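SusD superfamily protein (Bacteroides fragilis NCTC 9343, PDB 3NQP) probably binds glycans at the outer membrane as a lipoprotein of the SusD family, helping to capture sugars for uptake into the cell. Local coordinates at residues H490-I496 / E508-Y513; L307-G313 / G369-Y373; E111-F115 / M184-Y190; C205-E209 / Y380-V385. All blocks are in the same frame, centred on the assembly; numbering follows the deposited sequence.

How the contacts relate
Four contacts in one SusD-type chain illustrate how chemistry follows place in the fold. Contact 4 is the buried one: helix 200-216 meets the junction of strand 377-381 and helix 382-396, with a tyrosine face, a tryptophan edge, a cysteine and one tyrosine-carboxylate bond. Contact 3, at the surface, is almost wholly apolar and has no hydrogen bond across it; its loop leads from helix 163-181 into helix 200-216, the helix of contact 4. Contacts 1 and 2 are partly buried meetings of irregular chain, and both rely on side chains that bond to backbone groups. Contact 1 packs the C-terminal tail against the loop before helix 498-503, whereas contact 2, about 40 Å away between centres, ties a turn to strand 371-372.

Contact 1. Residues H490-I496 / E508-Y513; sequences HKLLWPI and EQTPGY
The ring of Tyr513 is sandwiched between Pro495 and His490, while its hydroxyl edge meets Leu493 O. On one face Pro495 CB makes a CH-pi contact, 3.7 Å from the Tyr513 ring centroid and almost on the normal. On the opposite face the imidazole of His490 stands on its edge in a T-shaped pair, with planes at 84°, and its CD2 points at the middle of the phenol. His490 itself has Gly512 O over one face and Lys491 CG over the other. The contact thus packs the C-terminal tail of this SusD-family chain, at a type II beta turn running from Thr510 to Tyr513, against the loop that precedes helix 498-503.

Polar bonds continue the seam. Tyr513 OH donates to Leu493 O at 2.5 Å, in the plane of that carbonyl, which probably limits how far the ring can slide between its two covers. Next along, Thr510 OG1 donates a hydrogen bond to Trp494 O at 2.7 Å, and Arg160 also bonds to this hydroxyl; the methyl CG2 meanwhile rests on Leu493 CB. Gln509 mimics a backbone partner: its chain bends at chi2 (56°), turning the amide back toward Ile496, where NE2 donates to Ile496 O at 2.9 Å. Its OE1 accepts two hydrogen bonds, from Ile496 N across the contact and from Thr510 N beside it. At the other end a water bridges His490 O and Pro511 O, lying 2.7 Å from Pro511 O.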
# COMPACT_ATOMS: atom_id res chain seq x y z
N HIS A 490 19.99 -4.30 -10.14
CA HIS A 490 19.99 -5.12 -8.91
C HIS A 490 19.18 -4.46 -7.79
O HIS A 490 18.69 -5.15 -6.91
CB HIS A 490 21.41 -5.42 -8.45
CG HIS A 490 22.16 -4.22 -7.94
ND1 HIS A 490 22.69 -3.27 -8.78
CD2 HIS A 490 22.44 -3.81 -6.68
CE1 HIS A 490 23.29 -2.33 -8.06
NE2 HIS A 490 23.15 -2.63 -6.78
N LYS A 491 18.98 -3.14 -7.86
CA LYS A 491 18.23 -2.43 -6.81
C LYS A 491 16.70 -2.55 -6.94
O LYS A 491 15.98 -1.95 -6.12
CB LYS A 491 18.60 -0.95 -6.77
CG LYS A 491 20.05 -0.61 -6.35
CD LYS A 491 20.23 0.89 -6.21
CE LYS A 491 21.66 1.31 -5.83
NZ LYS A 491 21.71 2.83 -5.76
N LEU A 492 16.21 -3.31 -7.93
CA LEU A 492 14.79 -3.66 -7.94
C LEU A 492 14.43 -4.45 -6.67
O LEU A 492 13.30 -4.31 -6.16
CB LEU A 492 14.43 -4.48 -9.19
CG LEU A 492 14.56 -3.86 -10.59
CD1 LEU A 492 14.29 -4.95 -11.66
CD2 LEU A 492 13.63 -2.64 -10.74
N LEU A 493 15.38 -5.29 -6.20
CA LEU A 493 15.27 -6.06 -4.98
C LEU A 493 16.12 -5.44 -3.88
O LEU A 493 17.00 -4.64 -4.14
CB LEU A 493 15.62 -7.54 -5.19
CG LEU A 493 14.86 -8.24 -6.33
CD1 LEU A 493 15.35 -9.69 -6.53
CD2 LEU A 493 13.34 -8.18 -6.14
N TRP A 494 15.78 -5.75 -2.64
CA TRP A 494 16.45 -5.20 -1.48
C TRP A 494 17.54 -6.14 -0.93
O TRP A 494 17.43 -7.39 -1.01
CB TRP A 494 15.43 -4.90 -0.39
CG TRP A 494 14.36 -3.89 -0.72
CD1 TRP A 494 13.67 -3.77 -1.88
CD2 TRP A 494 13.82 -2.93 0.19
NE1 TRP A 494 12.72 -2.75 -1.76
CE2 TRP A 494 12.80 -2.24 -0.49
CE3 TRP A 494 14.09 -2.58 1.53
CZ2 TRP A 494 12.04 -1.22 0.11
CZ3 TRP A 494 13.36 -1.56 2.12
CH2 TRP A 494 12.34 -0.90 1.42
N PRO A 495 18.65 -5.56 -0.45
CA PRO A 495 19.70 -6.43 0.07
C PRO A 495 19.43 -6.83 1.51
O PRO A 495 18.54 -6.28 2.16
CB PRO A 495 20.92 -5.53 0.01
CG PRO A 495 20.36 -4.13 0.32
CD PRO A 495 18.95 -4.13 -0.21
N ILE A 496 20.16 -7.82 2.00
CA ILE A 496 20.14 -8.14 3.42
C ILE A 496 21.48 -7.72 4.08
O ILE A 496 22.52 -7.58 3.40
CB ILE A 496 19.74 -9.59 3.64
CG1 ILE A 496 20.76 -10.53 3.04
CG2 ILE A 496 18.31 -9.89 3.02
CD1 ILE A 496 20.52 -11.97 3.47
N GLU A 508 22.50 -16.21 1.39
CA GLU A 508 23.27 -15.47 0.42
C GLU A 508 22.66 -14.08 0.22
O GLU A 508 21.47 -13.89 0.39
CB GLU A 508 23.35 -16.25 -0.90
CG GLU A 508 24.35 -17.42 -0.79
CD GLU A 508 24.38 -18.33 -2.01
OE1 GLU A 508 23.60 -18.11 -2.96
OE2 GLU A 508 25.21 -19.27 -2.00
N GLN A 509 23.51 -13.14 -0.17
CA GLN A 509 23.09 -11.82 -0.55
C GLN A 509 22.07 -11.86 -1.69
O GLN A 509 22.03 -12.80 -2.49
CB GLN A 509 24.29 -10.94 -0.94
CG GLN A 509 23.92 -9.45 -1.17
CD GLN A 509 23.23 -8.83 0.02
OE1 GLN A 509 22.00 -8.73 0.06
NE2 GLN A 509 24.00 -8.42 1.00
N THR A 510 21.18 -10.86 -1.71
CA THR A 510 20.27 -10.70 -2.83
C THR A 510 21.11 -10.50 -4.10
O THR A 510 22.15 -9.80 -4.04
CB THR A 510 19.33 -9.49 -2.56
OG1 THR A 510 18.69 -9.72 -1.28
CG2 THR A 510 18.30 -9.32 -3.69
N PRO A 511 20.68 -11.08 -5.24
CA PRO A 511 21.51 -11.02 -6.43
C PRO A 511 21.98 -9.62 -6.85
O PRO A 511 21.26 -8.63 -6.71
CB PRO A 511 20.60 -11.62 -7.52
CG PRO A 511 19.77 -12.60 -6.78
CD PRO A 511 19.47 -11.87 -5.48
N GLY A 512 23.23 -9.54 -7.31
CA GLY A 512 23.80 -8.36 -7.91
C GLY A 512 24.40 -7.36 -6.97
O GLY A 512 25.12 -6.44 -7.44
N TYR A 513 24.06 -7.44 -5.68
CA TYR A 513 24.70 -6.56 -4.68
C TYR A 513 26.09 -7.13 -4.39
O TYR A 513 26.27 -8.32 -4.48
CB TYR A 513 23.93 -6.56 -3.38
CG TYR A 513 22.66 -5.75 -3.47
CD1 TYR A 513 22.68 -4.40 -3.22
CD2 TYR A 513 21.45 -6.33 -3.85
CE1 TYR A 513 21.53 -3.63 -3.31
CE2 TYR A 513 20.28 -5.54 -3.92
CZ TYR A 513 20.35 -4.22 -3.68
OH TYR A 513 19.20 -3.44 -3.72
O HOH W 1 18.73 -7.76 -6.76

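Contact 2. Residues L307-G313 / G369-Y373. With EDO (1,2-ethanediol), chain I.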
# COMPACT_ATOMS: atom_id res chain seq x y z
N LEU A 307 -4.39 22.04 11.45
CA LEU A 307 -4.98 20.69 11.43
C LEU A 307 -5.61 20.25 12.73
O LEU A 307 -6.29 19.24 12.77
CB LEU A 307 -3.97 19.64 11.01
CG LEU A 307 -3.49 19.80 9.56
CD1 LEU A 307 -2.59 18.63 9.18
CD2 LEU A 307 -4.61 19.99 8.52
N ASP A 308 -5.42 21.03 13.80
CA ASP A 308 -5.85 20.61 15.14
C ASP A 308 -5.19 19.28 15.51
O ASP A 308 -5.85 18.25 15.75
CB ASP A 308 -7.38 20.55 15.27
CG ASP A 308 -7.84 20.55 16.73
OD1 ASP A 308 -7.02 20.64 17.68
OD2 ASP A 308 -9.06 20.46 16.94
N ILE A 309 -3.88 19.33 15.59
CA ILE A 309 -3.13 18.18 16.05
C ILE A 309 -2.35 18.50 17.35
O ILE A 309 -1.68 17.62 17.87
CB ILE A 309 -2.17 17.67 14.95
CG1 ILE A 309 -1.15 18.72 14.63
CG2 ILE A 309 -2.97 17.18 13.67
CD1 ILE A 309 0.11 18.27 13.81
N GLN A 310 -2.51 19.70 17.89
CA GLN A 310 -1.79 20.12 19.09
C GLN A 310 -0.30 19.78 18.93
O GLN A 310 0.24 20.00 17.84
CB GLN A 310 -2.39 19.48 20.33
CG GLN A 310 -3.89 19.57 20.45
CD GLN A 310 -4.59 18.41 19.83
OE1 GLN A 310 -4.22 17.25 20.07
NE2 GLN A 310 -5.60 18.71 18.99
N ASN A 311 0.36 19.27 19.96
CA ASN A 311 1.76 18.92 19.84
C ASN A 311 2.02 17.46 19.55
O ASN A 311 3.08 16.95 19.93
CB ASN A 311 2.58 19.34 21.08
CG ASN A 311 4.07 19.44 20.75
OD1 ASN A 311 4.44 19.71 19.59
ND2 ASN A 311 4.91 19.17 21.74
N THR A 312 1.12 16.81 18.83
CA THR A 312 1.21 15.38 18.59
C THR A 312 2.00 15.03 17.34
O THR A 312 2.21 13.83 17.07
CB THR A 312 -0.22 14.75 18.47
OG1 THR A 312 -0.89 15.28 17.33
CG2 THR A 312 -1.06 15.02 19.71
N GLY A 313 2.41 16.05 16.57
CA GLY A 313 2.96 15.83 15.22
C GLY A 313 4.43 16.13 15.03
O GLY A 313 5.08 16.74 15.89
N GLY A 369 -10.15 16.84 23.66
CA GLY A 369 -9.39 17.78 22.83
C GLY A 369 -8.03 17.24 22.36
O GLY A 369 -7.22 18.01 21.84
N ALA A 370 -7.78 15.94 22.50
CA ALA A 370 -6.55 15.36 22.00
C ALA A 370 -6.71 14.66 20.63
O ALA A 370 -7.62 13.87 20.43
CB ALA A 370 -5.96 14.36 23.02
N ARG A 371 -5.79 14.96 19.72
CA ARG A 371 -5.69 14.30 18.45
C ARG A 371 -5.30 12.84 18.69
O ARG A 371 -4.35 12.56 19.41
CB ARG A 371 -4.64 15.02 17.59
CG ARG A 371 -4.19 14.28 16.29
CD ARG A 371 -5.33 14.07 15.31
NE ARG A 371 -5.95 15.33 14.91
CZ ARG A 371 -6.98 15.40 14.07
NH1 ARG A 371 -7.49 14.29 13.56
NH2 ARG A 371 -7.50 16.57 13.75
N VAL A 372 -6.08 11.93 18.12
CA VAL A 372 -5.79 10.50 18.17
C VAL A 372 -5.62 9.95 16.77
O VAL A 372 -6.53 10.00 15.97
CB VAL A 372 -6.92 9.74 18.92
CG1 VAL A 372 -6.61 8.25 18.99
CG2 VAL A 372 -7.13 10.27 20.36
N TYR A 373 -4.45 9.43 16.45
CA TYR A 373 -4.19 8.90 15.10
C TYR A 373 -4.71 7.45 14.96
O TYR A 373 -3.93 6.52 14.87
CB TYR A 373 -2.71 8.99 14.76
CG TYR A 373 -2.22 10.42 14.73
CD1 TYR A 373 -2.55 11.27 13.68
CD2 TYR A 373 -1.48 10.94 15.77
CE1 TYR A 373 -2.10 12.61 13.67
CE2 TYR A 373 -1.04 12.25 15.77
CZ TYR A 373 -1.36 13.09 14.71
OH TYR A 373 -0.92 14.39 14.70
C1 EDO I . -8.78 14.83 10.65
O1 EDO I . -8.53 15.60 9.44
C2 EDO I . -10.14 15.09 11.30
O2 EDO I . -10.10 16.32 12.07
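A type II' beta turn, Ile309 to Thr312, packs here against the edge of the small antiparallel hairpin of strands 364-365 and 371-372 in the SusD-family region. Arg371 carries much of the contact. Bent at both chi2 and chi3, its chain runs past Ile309 to the residues just before the turn, and the guanidinium grips a single atom side-on: NE and NH2 both donate to Asp308 O, NE at 3.0 Å. The oxygen lies near the guanidinium plane, yet both nitrogens reach it from the same face of its own carbonyl plane. A weak bond also runs from NH2 to Leu307 O, and NH2 meets O2 of an ethanediol, probably from the crystallisation liquor, at 3.1 Å. NH1 turns to Ile362 O.

Gln310 does for the strand what Arg371 does for the loop. Its OE1 accepts from Arg371 N at 2.8 Å in a nearly straight bond (165°). Farther along, Arg371 CG sits over the rim of one face of the Tyr373 ring. The turn is closed by Thr312 N donating to Ile309 O, and a hydroxyl relay adds to it: Tyr373 OH donates to Thr312 OG1 at 2.8 Å, and OG1 in turn donates to Ile309 O on a lone pair.

Contact 3. Residues E111-F115 / M184-Y190; sequences EMKNF and MNDFDPY
Phe115 and Pro189 come at each other from opposite directions, the proline standing over the ring on its CG corner: Pro189 CG lies over the centre of one face, 3.7 Å from the Phe115 ring centroid and 11° off its normal. The ring points at the loop because CG lies anti to the backbone N (chi1 -166°). Selenomethionine Met184 enters at the edge of this ring, and its bent end brings CE to 3.6 Å from Phe115 N, with SE alongside Glu111 O. Phe181, at the end of helix 163-181, adds an edge-to-face ring pair with Phe115.

These side chains join the start of helix 110-135 to the loop between helices 163-181 and 200-216, in the helical N-terminal part of the SusD fold; within that loop Asp186 OD1 accepts from Asp188 N to form an Asx turn. Tyr190 is covered on both faces, by Pro189 CB toward the rim of one and Met112 CE toward the rim of the other. The selenomethionine Met112 runs extended as far as SE, then turns at chi3 (-72°), laying CE 3.7 Å from the Tyr190 ring centroid, a CH-pi contact, with SE above the same face at 5.0 Å from that centroid, a Met-aromatic contact. Past the ring, Tyr190 OH reaches the helix backbone and lies 3.1 Å from Met112 CA.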
# COMPACT_ATOMS: atom_id res chain seq x y z
N GLU A 111 -17.61 -24.67 9.88
CA GLU A 111 -17.71 -23.29 9.34
C GLU A 111 -16.66 -22.36 9.90
O GLU A 111 -16.01 -21.65 9.16
CB GLU A 111 -19.09 -22.67 9.60
CG GLU A 111 -20.18 -23.21 8.65
CD GLU A 111 -20.62 -24.62 9.02
OE1 GLU A 111 -20.50 -25.00 10.20
OE2 GLU A 111 -21.11 -25.32 8.14
N MSE A 112 -16.48 -22.36 11.23
CA MSE A 112 -15.49 -21.50 11.84
C MSE A 112 -14.08 -21.96 11.53
O MSE A 112 -13.21 -21.13 11.25
CB MSE A 112 -15.70 -21.42 13.36
CG MSE A 112 -14.67 -20.51 14.07
SE MSE A 112 -15.05 -20.30 15.94
CE MSE A 112 -16.61 -19.18 15.93
N LYS A 113 -13.84 -23.26 11.58
CA LYS A 113 -12.52 -23.79 11.23
C LYS A 113 -12.14 -23.36 9.79
O LYS A 113 -11.02 -22.91 9.55
CB LYS A 113 -12.52 -25.31 11.35
CG LYS A 113 -11.21 -25.98 11.00
CD LYS A 113 -11.38 -27.46 10.72
CE LYS A 113 -11.56 -28.27 11.93
NZ LYS A 113 -11.51 -29.76 11.65
N ASN A 114 -13.06 -23.55 8.84
CA ASN A 114 -12.80 -23.26 7.45
C ASN A 114 -12.61 -21.73 7.27
O ASN A 114 -11.76 -21.31 6.49
CB ASN A 114 -13.94 -23.76 6.57
CG ASN A 114 -13.96 -25.25 6.43
OD1 ASN A 114 -12.97 -25.93 6.72
ND2 ASN A 114 -15.08 -25.77 5.98
N PHE A 115 -13.40 -20.93 7.99
CA PHE A 115 -13.24 -19.46 7.88
C PHE A 115 -11.88 -19.02 8.37
O PHE A 115 -11.20 -18.23 7.71
CB PHE A 115 -14.33 -18.71 8.63
CG PHE A 115 -14.36 -17.25 8.26
CD1 PHE A 115 -15.00 -16.85 7.10
CD2 PHE A 115 -13.69 -16.31 9.00
CE1 PHE A 115 -15.00 -15.54 6.73
CE2 PHE A 115 -13.69 -14.98 8.61
CZ PHE A 115 -14.35 -14.61 7.49
N MSE A 184 -18.51 -18.73 1.54
CA MSE A 184 -18.70 -17.77 2.64
C MSE A 184 -18.15 -16.41 2.17
O MSE A 184 -16.97 -16.10 2.35
CB MSE A 184 -18.00 -18.26 3.94
CG MSE A 184 -18.55 -19.62 4.57
SE MSE A 184 -17.57 -20.45 6.15
CE MSE A 184 -15.77 -20.37 5.31
N ASN A 185 -19.01 -15.59 1.59
CA ASN A 185 -18.65 -14.21 1.15
C ASN A 185 -18.80 -13.16 2.26
O ASN A 185 -18.47 -11.99 2.06
CB ASN A 185 -19.55 -13.80 -0.03
CG ASN A 185 -19.16 -14.45 -1.35
OD1 ASN A 185 -18.58 -15.55 -1.42
ND2 ASN A 185 -19.50 -13.77 -2.43
N ASP A 186 -19.30 -13.57 3.43
CA ASP A 186 -19.64 -12.63 4.51
C ASP A 186 -18.34 -12.02 5.01
O ASP A 186 -17.33 -12.69 5.19
CB ASP A 186 -20.40 -13.36 5.64
CG ASP A 186 -21.02 -12.43 6.74
OD1 ASP A 186 -20.60 -11.26 6.98
OD2 ASP A 186 -21.94 -12.93 7.44
N PHE A 187 -18.36 -10.72 5.20
CA PHE A 187 -17.23 -10.03 5.77
C PHE A 187 -17.07 -10.17 7.29
O PHE A 187 -15.99 -9.88 7.79
CB PHE A 187 -17.29 -8.56 5.40
CG PHE A 187 -16.94 -8.26 3.97
CD1 PHE A 187 -15.60 -8.16 3.57
CD2 PHE A 187 -17.93 -7.98 3.05
CE1 PHE A 187 -15.26 -7.80 2.24
CE2 PHE A 187 -17.61 -7.66 1.73
CZ PHE A 187 -16.30 -7.57 1.33
N ASP A 188 -18.12 -10.59 8.00
CA ASP A 188 -18.15 -10.42 9.48
C ASP A 188 -19.00 -11.52 10.12
O ASP A 188 -19.91 -11.22 10.87
CB ASP A 188 -18.75 -9.05 9.87
CG ASP A 188 -18.46 -8.64 11.33
OD1 ASP A 188 -17.48 -9.15 11.95
OD2 ASP A 188 -19.23 -7.78 11.84
N PRO A 189 -18.68 -12.78 9.84
CA PRO A 189 -19.59 -13.86 10.16
C PRO A 189 -19.79 -14.12 11.66
O PRO A 189 -20.80 -14.69 12.01
CB PRO A 189 -18.95 -15.08 9.48
CG PRO A 189 -17.50 -14.77 9.39
CD PRO A 189 -17.44 -13.28 9.20
N TYR A 190 -18.83 -13.72 12.49
CA TYR A 190 -18.88 -13.84 13.96
C TYR A 190 -19.01 -12.49 14.65
O TYR A 190 -18.82 -12.38 15.85
CB TYR A 190 -17.63 -14.63 14.44
CG TYR A 190 -17.62 -15.95 13.74
CD1 TYR A 190 -18.60 -16.89 14.00
CD2 TYR A 190 -16.73 -16.22 12.71
CE1 TYR A 190 -18.66 -18.08 13.32
CE2 TYR A 190 -16.79 -17.41 12.00
CZ TYR A 190 -17.75 -18.33 12.32
OH TYR A 190 -17.81 -19.52 11.64

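Contact 4. Residues C205-E209 / Y380-V385; sequences CLMGE and YRLPWV
The strand-to-helix junction at Tyr380-Val385, where strand 377-381 ends and Arg381 takes the N-cap position of helix 382-396, packs against helix 200-216 in the buried interior of the SusD fold. It joins a helix of the N-terminal part to the later SusD-family region. Cys205 and Tyr380 meet face-on: Cys205 CB sits over the middle of the phenol, 3.5 Å from the Tyr380 ring centroid and 8° off its normal. Cys205 SG stands oblique to the Tyr380 ring, a sulfur-aromatic contact, and also touches Val385 CG2 at 4.1 Å.

Trp384 presents its six-membered edge to the helix, with CH2 3.4 Å from Cys205 O and CZ2 against Glu209 CG, while Tyr380 CD1 covers part of one indole face. Glu209, whose chain is extended with CG anti to the backbone N (chi1 -161°), carries its carboxylate to the phenol's edge. There Tyr380 OH donates to Glu209 OE1 at 2.7 Å, arriving on the syn side but 32° out of the carboxylate plane; Leu206 CD1 packs against the same hydroxyl. Nearby Arg133 makes a long, weak ion pair with OE2 and may help stabilise the charge. A water donates to Glu209 OE2 at 2.5 Å and weakly accepts from Trp384 NE1.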
# COMPACT_ATOMS: atom_id res chain seq x y z
N CYS A 205 -8.82 -10.11 -3.88
CA CYS A 205 -8.01 -8.94 -4.17
C CYS A 205 -6.52 -9.28 -4.29
O CYS A 205 -5.85 -8.90 -5.24
CB CYS A 205 -8.16 -7.87 -3.09
SG CYS A 205 -9.75 -6.99 -3.21
N LEU A 206 -6.02 -9.96 -3.29
CA LEU A 206 -4.67 -10.45 -3.30
C LEU A 206 -4.41 -11.30 -4.53
O LEU A 206 -3.34 -11.18 -5.14
CB LEU A 206 -4.34 -11.21 -2.01
CG LEU A 206 -2.89 -11.65 -1.79
CD1 LEU A 206 -1.91 -10.50 -1.96
CD2 LEU A 206 -2.78 -12.25 -0.38
N MSE A 207 -5.35 -12.14 -4.93
CA MSE A 207 -5.10 -12.95 -6.14
C MSE A 207 -5.01 -12.05 -7.36
O MSE A 207 -4.19 -12.24 -8.23
CB MSE A 207 -6.14 -14.07 -6.36
CG MSE A 207 -6.16 -15.10 -5.28
SE MSE A 207 -7.47 -16.47 -5.56
CE MSE A 207 -6.47 -17.45 -6.84
N GLY A 208 -5.86 -11.02 -7.41
CA GLY A 208 -5.78 -10.05 -8.48
C GLY A 208 -4.41 -9.37 -8.51
O GLY A 208 -3.85 -9.17 -9.58
N GLU A 209 -3.88 -9.03 -7.34
CA GLU A 209 -2.61 -8.32 -7.25
C GLU A 209 -1.44 -9.25 -7.64
O GLU A 209 -0.56 -8.87 -8.42
CB GLU A 209 -2.39 -7.77 -5.83
CG GLU A 209 -1.37 -6.65 -5.72
CD GLU A 209 -1.30 -6.12 -4.29
OE1 GLU A 209 -1.65 -6.82 -3.33
OE2 GLU A 209 -0.92 -4.98 -4.13
N TYR A 380 -7.07 -2.80 0.81
CA TYR A 380 -7.81 -2.88 -0.46
C TYR A 380 -9.12 -2.11 -0.35
O TYR A 380 -9.86 -2.35 0.60
CB TYR A 380 -8.16 -4.31 -0.83
CG TYR A 380 -6.99 -5.20 -1.00
CD1 TYR A 380 -6.10 -4.99 -2.07
CD2 TYR A 380 -6.71 -6.21 -0.10
CE1 TYR A 380 -5.03 -5.77 -2.26
CE2 TYR A 380 -5.58 -7.04 -0.30
CZ TYR A 380 -4.74 -6.80 -1.38
OH TYR A 380 -3.62 -7.57 -1.65
N ARG A 381 -9.38 -1.22 -1.31
CA ARG A 381 -10.71 -0.60 -1.46
C ARG A 381 -11.10 -0.54 -2.97
O ARG A 381 -10.28 -0.82 -3.85
CB ARG A 381 -10.74 0.76 -0.79
CG ARG A 381 -9.73 1.72 -1.25
CD ARG A 381 -9.91 3.06 -0.56
NE ARG A 381 -8.88 4.01 -0.96
CZ ARG A 381 -8.97 4.92 -1.94
NH1 ARG A 381 -10.06 5.08 -2.68
NH2 ARG A 381 -7.94 5.70 -2.19
N LEU A 382 -12.34 -0.21 -3.26
CA LEU A 382 -12.87 -0.48 -4.60
C LEU A 382 -12.13 0.25 -5.75
O LEU A 382 -11.92 -0.37 -6.78
CB LEU A 382 -14.39 -0.18 -4.64
CG LEU A 382 -15.21 -0.89 -5.70
CD1 LEU A 382 -15.11 -2.44 -5.43
CD2 LEU A 382 -16.69 -0.35 -5.63
N PRO A 383 -11.75 1.55 -5.62
CA PRO A 383 -11.03 2.16 -6.75
C PRO A 383 -9.69 1.46 -7.10
O PRO A 383 -9.24 1.54 -8.27
CB PRO A 383 -10.78 3.63 -6.30
CG PRO A 383 -11.89 3.91 -5.31
CD PRO A 383 -12.03 2.54 -4.58
N TRP A 384 -9.08 0.80 -6.14
CA TRP A 384 -7.90 -0.05 -6.44
C TRP A 384 -8.31 -1.17 -7.40
O TRP A 384 -7.56 -1.50 -8.33
CB TRP A 384 -7.25 -0.59 -5.15
CG TRP A 384 -6.08 -1.52 -5.40
CD1 TRP A 384 -4.76 -1.19 -5.48
CD2 TRP A 384 -6.15 -2.92 -5.56
NE1 TRP A 384 -4.00 -2.29 -5.72
CE2 TRP A 384 -4.83 -3.38 -5.79
CE3 TRP A 384 -7.21 -3.84 -5.58
CZ2 TRP A 384 -4.54 -4.72 -6.02
CZ3 TRP A 384 -6.92 -5.16 -5.77
CH2 TRP A 384 -5.60 -5.59 -6.00
N VAL A 385 -9.49 -1.73 -7.21
CA VAL A 385 -9.95 -2.85 -8.03
C VAL A 385 -10.14 -2.31 -9.46
O VAL A 385 -9.64 -2.88 -10.45
CB VAL A 385 -11.20 -3.59 -7.46
CG1 VAL A 385 -11.65 -4.65 -8.44
CG2 VAL A 385 -10.94 -4.19 -6.01
O HOH W 2 -0.72 -3.34 -5.95